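Novel Thermotoga maritima enzyme TM1112 (Thermotoga maritima, PDB 1O5U) is of unknown function but adopts the cupin fold and is probably an enzyme of the EutQ-like cupin family. Local coordinates at residues Ile35-Val40 against Pro93-Tyr98; Glu57-Val62 against Val71-Asp76; Thr63-Lys68 against Gly83-Trp88. All blocks are in the same frame, centred on the assembly; numbering follows the deposited sequence.

Interaction 1 of 3, residues Ile35-Val40 against Pro93-Tyr98; sequences IWEKEV and PVRKHY
At one margin of the five-stranded antiparallel sheet of this cupin fold, strand 35-38 pairs with strand 93-100, and W36 faces K96 while K38 faces V94 in hydrogen-bonded pairs. W36 N reaches K96 O at 2.9 Å, W36 O takes the K96 amide in return, and K38 and V94 repeat the exchange. Between them E37 and R95 form a non-hydrogen-bonded pair whose side chains lie side by side. E37 OE1 accepts R95 NH1 at 3.0 Å in a salt bridge, R95 NE weakly, and a water that also donates to V94 O: three donors on one oxygen. E37 OE1 lies near the guanidinium plane, whereas NH1 meets it from above the carboxylate plane; the two planes stand 79° apart. On the same face I35 CG1 sits over the H97 ring, 3.7 Å from its centroid and offset toward the rim, a CH-pi contact; H97 ND1 bonds W33 O. The other face carries W36, whose CZ3 touches V94 CG2 at 3.5 Å and whose CE3 meets K96 CE, also at 3.5 Å. K96 NZ is covalently linked to an unidentified ligand. The W36 ring meets W88 of strand 85-90 almost perpendicularly and packs on F43 of strand 41-46, while K96 lies against C53 and I55 of strand 51-55, the next strand of the sheet.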
loop_
_atom_site.group_PDB
_atom_site.type_symbol
_atom_site.label_atom_id
_atom_site.label_comp_id
_atom_site.label_asym_id
_atom_site.label_seq_id
_atom_site.Cartn_x
_atom_site.Cartn_y
_atom_site.Cartn_z
ATOM N N ILE A 35 10.193 -4.882 4.510
ATOM C CA ILE A 35 8.899 -5.496 4.751
ATOM C C ILE A 35 8.282 -4.830 5.969
ATOM O O ILE A 35 8.960 -4.589 6.973
ATOM C CB ILE A 35 9.047 -7.024 4.948
ATOM C CG1 ILE A 35 9.424 -7.707 3.614
ATOM C CG2 ILE A 35 7.679 -7.609 5.391
ATOM C CD1 ILE A 35 9.882 -9.188 3.744
ATOM N N TRP A 36 6.984 -4.575 5.880
ATOM C CA TRP A 36 6.155 -4.004 6.939
ATOM C C TRP A 36 4.916 -4.894 7.100
ATOM O O TRP A 36 4.344 -5.394 6.123
ATOM C CB TRP A 36 5.715 -2.618 6.560
ATOM C CG TRP A 36 4.841 -1.888 7.540
ATOM C CD1 TRP A 36 5.247 -1.122 8.555
ATOM C CD2 TRP A 36 3.425 -1.743 7.469
ATOM N NE1 TRP A 36 4.167 -0.541 9.176
ATOM C CE2 TRP A 36 3.031 -0.921 8.530
ATOM C CE3 TRP A 36 2.444 -2.249 6.630
ATOM C CZ2 TRP A 36 1.726 -0.568 8.747
ATOM C CZ3 TRP A 36 1.139 -1.920 6.860
ATOM C CH2 TRP A 36 0.789 -1.074 7.918
ATOM N N GLU A 37 4.526 -5.119 8.345
ATOM C CA GLU A 37 3.336 -5.894 8.647
ATOM C C GLU A 37 2.479 -5.155 9.661
ATOM O O GLU A 37 2.996 -4.453 10.534
ATOM C CB GLU A 37 3.765 -7.214 9.299
ATOM C CG GLU A 37 4.472 -8.145 8.383
ATOM C CD GLU A 37 4.702 -9.505 9.056
ATOM O OE1 GLU A 37 3.754 -10.291 9.180
ATOM O OE2 GLU A 37 5.824 -9.755 9.471
ATOM N N LYS A 38 1.192 -5.425 9.635
ATOM C CA LYS A 38 0.261 -4.783 10.552
ATOM C C LYS A 38 -0.908 -5.708 10.785
ATOM O O LYS A 38 -1.460 -6.291 9.851
ATOM C CB LYS A 38 -0.269 -3.489 9.986
ATOM C CG LYS A 38 -1.018 -2.588 10.941
ATOM C CD LYS A 38 -0.073 -2.033 11.921
ATOM C CE LYS A 38 -0.665 -0.956 12.705
ATOM N NZ LYS A 38 -1.609 -1.505 13.639
ATOM N N GLU A 39 -1.304 -5.802 12.057
ATOM C CA GLU A 39 -2.420 -6.637 12.451
ATOM C C GLU A 39 -3.722 -5.906 12.152
ATOM O O GLU A 39 -3.701 -4.737 11.839
ATOM C CB GLU A 39 -2.326 -6.935 13.960
ATOM C CG GLU A 39 -2.651 -5.725 14.816
ATOM C CD GLU A 39 -1.554 -4.631 14.899
ATOM O OE1 GLU A 39 -0.361 -4.814 14.465
ATOM O OE2 GLU A 39 -1.893 -3.575 15.508
ATOM N N VAL A 40 -4.870 -6.573 12.325
ATOM C CA VAL A 40 -6.178 -5.912 12.174
ATOM C C VAL A 40 -6.246 -4.698 13.129
ATOM O O VAL A 40 -5.974 -4.823 14.328
ATOM C CB VAL A 40 -7.322 -6.914 12.448
ATOM C CG1 VAL A 40 -8.676 -6.227 12.623
ATOM C CG2 VAL A 40 -7.324 -7.983 11.353
ATOM N N PRO A 93 -4.789 -9.195 8.314
ATOM C CA PRO A 93 -3.400 -8.806 8.595
ATOM C C PRO A 93 -2.552 -8.637 7.353
ATOM O O PRO A 93 -2.516 -9.525 6.476
ATOM C CB PRO A 93 -2.889 -9.954 9.469
ATOM C CG PRO A 93 -4.082 -10.469 10.088
ATOM C CD PRO A 93 -5.236 -10.292 9.189
ATOM N N VAL A 94 -1.828 -7.524 7.306
ATOM C CA VAL A 94 -1.108 -7.096 6.089
ATOM C C VAL A 94 0.350 -7.390 6.211
ATOM O O VAL A 94 0.904 -7.263 7.304
ATOM C CB VAL A 94 -1.457 -5.670 5.605
ATOM C CG1 VAL A 94 -2.897 -5.592 5.329
ATOM C CG2 VAL A 94 -1.095 -4.608 6.563
ATOM N N ARG A 95 0.952 -7.853 5.109
ATOM C CA ARG A 95 2.409 -7.957 4.927
ATOM C C ARG A 95 2.733 -7.363 3.582
ATOM O O ARG A 95 2.117 -7.698 2.579
ATOM C CB ARG A 95 2.918 -9.386 5.003
ATOM C CG ARG A 95 4.376 -9.514 4.822
ATOM C CD ARG A 95 4.908 -10.925 5.044
ATOM N NE ARG A 95 4.549 -11.426 6.353
ATOM C CZ ARG A 95 4.098 -12.630 6.614
ATOM N NH1 ARG A 95 3.779 -12.930 7.856
ATOM N NH2 ARG A 95 3.953 -13.541 5.664
ATOM N N LYS A 96 3.685 -6.442 3.539
ATOM C CA LYS A 96 4.019 -5.789 2.274
ATOM C C LYS A 96 5.481 -5.456 2.186
ATOM O O LYS A 96 6.175 -5.292 3.231
ATOM C CB LYS A 96 3.187 -4.514 2.110
ATOM C CG LYS A 96 3.511 -3.448 3.051
ATOM C CD LYS A 96 2.502 -2.300 3.016
ATOM C CE LYS A 96 3.192 -1.010 3.442
ATOM N NZ LYS A 96 2.358 0.168 3.011
ATOM N N HIS A 97 5.962 -5.384 0.945
ATOM C CA HIS A 97 7.251 -4.736 0.609
ATOM C C HIS A 97 6.959 -3.257 0.309
ATOM O O HIS A 97 5.921 -2.954 -0.316
ATOM C CB HIS A 97 7.889 -5.409 -0.627
ATOM C CG HIS A 97 8.550 -6.724 -0.339
ATOM N ND1 HIS A 97 9.809 -6.811 0.216
ATOM C CD2 HIS A 97 8.147 -8.001 -0.563
ATOM C CE1 HIS A 97 10.137 -8.085 0.377
ATOM N NE2 HIS A 97 9.148 -8.834 -0.100
ATOM N N TYR A 98 7.842 -2.337 0.730
ATOM C CA TYR A 98 7.592 -0.905 0.528
ATOM C C TYR A 98 8.850 -0.158 0.161
ATOM O O TYR A 98 9.944 -0.526 0.571
ATOM C CB TYR A 98 6.877 -0.258 1.734
ATOM C CG TYR A 98 7.766 -0.100 2.922
ATOM C CD1 TYR A 98 8.537 1.048 3.106
ATOM C CD2 TYR A 98 7.909 -1.125 3.832
ATOM C CE1 TYR A 98 9.404 1.158 4.215
ATOM C CE2 TYR A 98 8.742 -1.014 4.919
ATOM C CZ TYR A 98 9.489 0.102 5.118
ATOM O OH TYR A 98 10.345 0.150 6.228
HETATM O O HOH W 1 10.110 -2.146 7.874
HETATM O O HOH W 2 1.034 -9.729 9.192
#

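Interaction 2 of 3, residues Glu57-Val62 against Val71-Asp76; sequences EGKVEV and VIEKGD
G58 O has two donors: a water at 2.8 Å and, through a weak, bent bond, K74 N at 3.3 Å. The same water accepts from K74 N, closing a small bridge where the hairpin of strands 58-64 and 69-73 in the four-stranded cupin sheet runs out. G58 adopts phi 112°, a backbone shape suited to glycine. Further in, V60 and I72 form the hydrogen-bonded pair, V60 N to I72 O and I72 N to V60 O, both 2.9 Å and nearly straight. I72 CG1 stands between its backbone N and carbonyl carbon (chi1 52°), which brings it to V60 CB at 3.7 Å; I72 also packs on I17 of strand 16-18, and V60 on W88. The opposite face bears K59, E73, E61 and V71: the extended K59 runs alongside E73, with CE 4.0 Å from E73 OE1, and crosses V71 at CG1, while E61 lies beside V71. Beyond the paired residues E57 and K74 also run together, but their charges stay beyond salt-bridge distance. After E73 the chain makes a type II turn to D76, with D76 N bonded to E73 O and G75 supplying the positive phi. D76 OD2 forms a salt bridge to K19, while D76 OD1 accepts E73 N at 2.9 Å from above the carboxylate plane.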
loop_
_atom_site.group_PDB
_atom_site.type_symbol
_atom_site.label_atom_id
_atom_site.label_comp_id
_atom_site.label_asym_id
_atom_site.label_seq_id
_atom_site.Cartn_x
_atom_site.Cartn_y
_atom_site.Cartn_z
ATOM N N GLU A 57 0.325 -10.182 1.597
ATOM C CA GLU A 57 -0.827 -10.741 2.264
ATOM C C GLU A 57 -1.676 -9.618 2.808
ATOM O O GLU A 57 -1.163 -8.569 3.153
ATOM C CB GLU A 57 -0.418 -11.612 3.456
ATOM C CG GLU A 57 0.492 -12.784 3.148
ATOM C CD GLU A 57 -0.185 -13.886 2.310
ATOM O OE1 GLU A 57 -1.432 -13.972 2.231
ATOM O OE2 GLU A 57 0.569 -14.691 1.715
ATOM N N GLY A 58 -2.975 -9.871 2.911
ATOM C CA GLY A 58 -3.849 -8.975 3.647
ATOM C C GLY A 58 -4.854 -8.224 2.823
ATOM O O GLY A 58 -5.003 -8.482 1.623
ATOM N N LYS A 59 -5.564 -7.355 3.496
ATOM C CA LYS A 59 -6.681 -6.599 2.892
ATOM C C LYS A 59 -6.860 -5.372 3.739
ATOM O O LYS A 59 -7.005 -5.468 4.974
ATOM C CB LYS A 59 -7.970 -7.383 2.876
ATOM C CG LYS A 59 -9.160 -6.594 2.256
ATOM C CD LYS A 59 -10.420 -7.360 2.252
ATOM C CE LYS A 59 -11.470 -6.620 1.490
ATOM N NZ LYS A 59 -12.809 -7.397 1.466
ATOM N N VAL A 60 -6.897 -4.213 3.085
ATOM C CA VAL A 60 -7.017 -2.934 3.746
ATOM C C VAL A 60 -8.003 -2.068 2.997
ATOM O O VAL A 60 -7.993 -2.087 1.770
ATOM C CB VAL A 60 -5.680 -2.177 3.757
ATOM C CG1 VAL A 60 -5.767 -0.922 4.602
ATOM C CG2 VAL A 60 -4.578 -3.072 4.289
ATOM N N GLU A 61 -8.862 -1.365 3.733
ATOM C CA GLU A 61 -9.748 -0.321 3.173
ATOM C C GLU A 61 -9.044 1.029 3.484
ATOM O O GLU A 61 -8.823 1.318 4.654
ATOM C CB GLU A 61 -11.126 -0.327 3.837
ATOM C CG GLU A 61 -12.050 -1.491 3.418
ATOM C CD GLU A 61 -13.329 -1.658 4.265
ATOM O OE1 GLU A 61 -13.430 -1.106 5.402
ATOM O OE2 GLU A 61 -14.252 -2.433 3.822
ATOM N N VAL A 62 -8.714 1.818 2.467
ATOM C CA VAL A 62 -8.098 3.150 2.709
ATOM C C VAL A 62 -9.152 4.230 2.364
ATOM O O VAL A 62 -9.804 4.136 1.358
ATOM C CB VAL A 62 -6.817 3.295 1.904
ATOM C CG1 VAL A 62 -6.233 4.652 2.026
ATOM C CG2 VAL A 62 -5.805 2.234 2.289
ATOM N N VAL A 71 -9.759 -0.262 -1.831
ATOM C CA VAL A 71 -9.386 -1.487 -1.159
ATOM C C VAL A 71 -8.092 -1.934 -1.819
ATOM O O VAL A 71 -7.942 -1.912 -3.100
ATOM C CB VAL A 71 -10.488 -2.558 -1.329
ATOM C CG1 VAL A 71 -10.000 -3.961 -0.909
ATOM C CG2 VAL A 71 -11.681 -2.164 -0.517
ATOM N N ILE A 72 -7.177 -2.373 -0.981
ATOM C CA ILE A 72 -5.937 -2.986 -1.474
ATOM C C ILE A 72 -5.792 -4.348 -0.859
ATOM O O ILE A 72 -6.189 -4.566 0.282
ATOM C CB ILE A 72 -4.730 -2.122 -1.190
ATOM C CG1 ILE A 72 -4.646 -1.733 0.264
ATOM C CG2 ILE A 72 -4.809 -0.842 -2.008
ATOM C CD1 ILE A 72 -3.417 -0.835 0.591
ATOM N N GLU A 73 -5.307 -5.274 -1.646
ATOM C CA GLU A 73 -5.247 -6.654 -1.191
ATOM C C GLU A 73 -4.106 -7.387 -1.827
ATOM O O GLU A 73 -3.348 -6.785 -2.620
ATOM C CB GLU A 73 -6.585 -7.346 -1.351
ATOM C CG GLU A 73 -7.098 -7.443 -2.714
ATOM C CD GLU A 73 -8.609 -7.728 -2.773
ATOM O OE1 GLU A 73 -9.426 -7.708 -1.746
ATOM O OE2 GLU A 73 -8.941 -7.969 -3.913
ATOM N N LYS A 74 -3.948 -8.674 -1.456
ATOM C CA LYS A 74 -2.778 -9.445 -1.877
ATOM C C LYS A 74 -2.593 -9.321 -3.375
ATOM O O LYS A 74 -3.534 -9.508 -4.171
ATOM C CB LYS A 74 -2.963 -10.922 -1.458
ATOM C CG LYS A 74 -1.870 -11.836 -1.895
ATOM C CD LYS A 74 -2.182 -13.253 -1.366
ATOM C CE LYS A 74 -1.083 -14.245 -1.721
ATOM N NZ LYS A 74 -1.568 -15.653 -1.549
ATOM N N GLY A 75 -1.361 -9.111 -3.771
ATOM C CA GLY A 75 -0.998 -9.048 -5.202
ATOM C C GLY A 75 -1.075 -7.690 -5.812
ATOM O O GLY A 75 -0.638 -7.500 -6.942
ATOM N N ASP A 76 -1.562 -6.701 -5.067
ATOM C CA ASP A 76 -1.597 -5.344 -5.578
ATOM C C ASP A 76 -0.282 -4.617 -5.412
ATOM O O ASP A 76 0.369 -4.751 -4.365
ATOM C CB ASP A 76 -2.653 -4.517 -4.820
ATOM C CG ASP A 76 -4.081 -4.874 -5.182
ATOM O OD1 ASP A 76 -4.982 -4.448 -4.413
ATOM O OD2 ASP A 76 -4.381 -5.491 -6.242
HETATM O O HOH W 3 -6.225 -10.364 -0.133
#

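Interaction 3 of 3, residues Thr63-Lys68 against Gly83-Trp88; sequences TTEDGK and GLRCRW
L84 CD1 touches T64 CG2 at 3.7 Å, the two side chains crossing at about a right angle; the leucine also packs on V15 and Y47. R85 follows with both ends of its backbone in use: its N gives a hydrogen bond to a water that donates weakly to E65 OE1, and its O accepts E65 N at 2.8 Å through a bent N-H (137°). E65 CB presses against that same carbonyl oxygen. The two side chains then run beside each other in the same direction, and R85 NH2 makes a long salt bridge of 3.6 Å to E65 OE1, with the carboxylate at the guanidinium edge and the planes 81° apart. E65 belongs to the type I turn from T64 to G67, which connects the two strands of the hairpin 58-64 and 69-73 in the cupin sheet. G67 N bonds T64 O and T64 N bonds K68 O; these bonds, with G67 at positive phi, give a type I turn with a G1 bulge. K68 N also reaches T64 OG1. Next comes C86, non-hydrogen-bonded partner of T64, whose CB lies 3.4 Å from T63 O; its SG lies at the edge of the W88 ring, in the ring plane. R87 forms the hydrogen-bonded pair with T63: R87 N reaches T63 O at 2.8 Å, and T63 N reaches R87 O at 3.0 Å. Its guanidinium leaves for salt bridges to D44 and E42 of strand 41-46, while T63 OG1 is bonded by K69 NZ. W88 turns away from 63-68, its ring meeting that of F43 with the planes about 25° apart and its NE1 weakly bonded to Y47 OH.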
loop_
_atom_site.group_PDB
_atom_site.type_symbol
_atom_site.label_atom_id
_atom_site.label_comp_id
_atom_site.label_asym_id
_atom_site.label_seq_id
_atom_site.Cartn_x
_atom_site.Cartn_y
_atom_site.Cartn_z
ATOM N N THR A 63 -9.359 5.218 3.246
ATOM C CA THR A 63 -10.234 6.348 2.984
ATOM C C THR A 63 -9.358 7.583 3.094
ATOM O O THR A 63 -8.771 7.817 4.147
ATOM C CB THR A 63 -11.352 6.431 4.026
ATOM O OG1 THR A 63 -12.114 5.207 3.989
ATOM C CG2 THR A 63 -12.339 7.499 3.663
ATOM N N THR A 64 -9.284 8.356 2.022
ATOM C CA THR A 64 -8.461 9.557 2.015
ATOM C C THR A 64 -9.154 10.686 2.780
ATOM O O THR A 64 -10.349 10.620 3.092
ATOM C CB THR A 64 -8.114 9.995 0.605
ATOM O OG1 THR A 64 -9.277 10.448 -0.094
ATOM C CG2 THR A 64 -7.577 8.877 -0.189
ATOM N N GLU A 65 -8.403 11.733 3.080
ATOM C CA GLU A 65 -8.966 12.871 3.796
ATOM C C GLU A 65 -10.213 13.433 3.130
ATOM O O GLU A 65 -11.154 13.879 3.817
ATOM C CB GLU A 65 -7.919 13.980 3.867
ATOM C CG GLU A 65 -8.178 14.998 4.934
ATOM C CD GLU A 65 -7.100 16.058 4.938
ATOM O OE1 GLU A 65 -6.250 16.090 3.985
ATOM O OE2 GLU A 65 -7.127 16.873 5.883
ATOM N N ASP A 66 -10.210 13.439 1.794
ATOM C CA ASP A 66 -11.353 13.932 1.031
ATOM C C ASP A 66 -12.439 12.904 0.718
ATOM O O ASP A 66 -13.375 13.191 -0.028
ATOM C CB ASP A 66 -10.925 14.683 -0.232
ATOM C CG ASP A 66 -10.099 13.861 -1.197
ATOM O OD1 ASP A 66 -9.911 12.623 -1.079
ATOM O OD2 ASP A 66 -9.576 14.442 -2.170
ATOM N N GLY A 67 -12.341 11.741 1.338
ATOM C CA GLY A 67 -13.422 10.790 1.356
ATOM C C GLY A 67 -13.318 9.685 0.320
ATOM O O GLY A 67 -14.185 8.838 0.270
ATOM N N LYS A 68 -12.261 9.669 -0.492
ATOM C CA LYS A 68 -12.141 8.637 -1.522
ATOM C C LYS A 68 -11.766 7.307 -0.908
ATOM O O LYS A 68 -10.977 7.256 0.034
ATOM C CB LYS A 68 -11.134 9.047 -2.607
ATOM C CG LYS A 68 -11.509 10.325 -3.301
ATOM C CD LYS A 68 -10.557 10.680 -4.431
ATOM C CE LYS A 68 -10.815 12.100 -4.931
ATOM N NZ LYS A 68 -9.829 12.505 -5.990
ATOM N N GLY A 83 2.139 13.796 0.652
ATOM C CA GLY A 83 1.148 14.755 1.119
ATOM C C GLY A 83 -0.245 14.174 1.344
ATOM O O GLY A 83 -1.134 14.885 1.814
ATOM N N LEU A 84 -0.464 12.906 1.007
ATOM C CA LEU A 84 -1.779 12.299 1.233
ATOM C C LEU A 84 -1.976 12.006 2.718
ATOM O O LEU A 84 -1.122 11.373 3.360
ATOM C CB LEU A 84 -1.940 11.003 0.414
ATOM C CG LEU A 84 -3.144 10.085 0.702
ATOM C CD1 LEU A 84 -4.413 10.711 0.218
ATOM C CD2 LEU A 84 -2.956 8.734 0.051
ATOM N N ARG A 85 -3.121 12.433 3.244
ATOM C CA ARG A 85 -3.558 12.021 4.550
ATOM C C ARG A 85 -4.747 11.087 4.381
ATOM O O ARG A 85 -5.671 11.388 3.662
ATOM C CB ARG A 85 -3.964 13.243 5.362
ATOM C CG ARG A 85 -4.004 12.983 6.820
ATOM C CD ARG A 85 -4.062 14.265 7.658
ATOM N NE ARG A 85 -2.790 15.017 7.670
ATOM C CZ ARG A 85 -2.519 16.118 6.923
ATOM N NH1 ARG A 85 -1.339 16.709 7.020
ATOM N NH2 ARG A 85 -3.418 16.662 6.100
ATOM N N CYS A 86 -4.712 9.949 5.059
ATOM C CA CYS A 86 -5.744 8.962 4.916
ATOM C C CYS A 86 -5.871 8.164 6.172
ATOM O O CYS A 86 -5.122 8.366 7.134
ATOM C CB CYS A 86 -5.426 8.031 3.741
ATOM S SG CYS A 86 -3.914 7.074 3.953
ATOM N N ARG A 87 -6.870 7.293 6.187
ATOM C CA ARG A 87 -7.050 6.353 7.282
ATOM C C ARG A 87 -7.016 4.972 6.692
ATOM O O ARG A 87 -7.662 4.724 5.679
ATOM C CB ARG A 87 -8.384 6.589 7.952
ATOM C CG ARG A 87 -8.606 5.766 9.218
ATOM C CD ARG A 87 -9.565 6.443 10.161
ATOM N NE ARG A 87 -9.784 5.698 11.401
ATOM C CZ ARG A 87 -9.106 5.877 12.543
ATOM N NH1 ARG A 87 -8.145 6.768 12.641
ATOM N NH2 ARG A 87 -9.404 5.141 13.601
ATOM N N TRP A 88 -6.204 4.111 7.294
ATOM C CA TRP A 88 -6.129 2.699 6.998
ATOM C C TRP A 88 -7.039 1.896 7.914
ATOM O O TRP A 88 -7.023 2.085 9.139
ATOM C CB TRP A 88 -4.687 2.184 7.200
ATOM C CG TRP A 88 -3.755 2.410 6.032
ATOM C CD1 TRP A 88 -3.568 3.569 5.363
ATOM C CD2 TRP A 88 -2.879 1.452 5.432
ATOM N NE1 TRP A 88 -2.637 3.391 4.364
ATOM C CE2 TRP A 88 -2.189 2.103 4.389
ATOM C CE3 TRP A 88 -2.573 0.114 5.687
ATOM C CZ2 TRP A 88 -1.301 1.454 3.587
ATOM C CZ3 TRP A 88 -1.661 -0.512 4.903
ATOM C CH2 TRP A 88 -1.035 0.142 3.860
HETATM O O HOH W 4 -4.760 14.191 1.559
#

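Interactions 2 and 3 share strand 58-64 and pair it with neighbours on its two sides, 69-73 and 85-90, in the four-stranded sheet; interaction 1 belongs to the five-stranded one. The sheets meet through W36, W88 and the valines V60 and V94, with K96 among them. A probable backbone bond from R95 N to E57 O also joins 93-98 to 57-62. Buried V94, V60 and I72 line the inner side of interactions 1 and 2, whereas interaction 3, farthest from the centre, is a peripheral contact at the hairpin turn and buries the least surface. The charged pairs differ: E37-R95 is a close salt bridge, E65-R85 a long one, K59-E73 mere proximity.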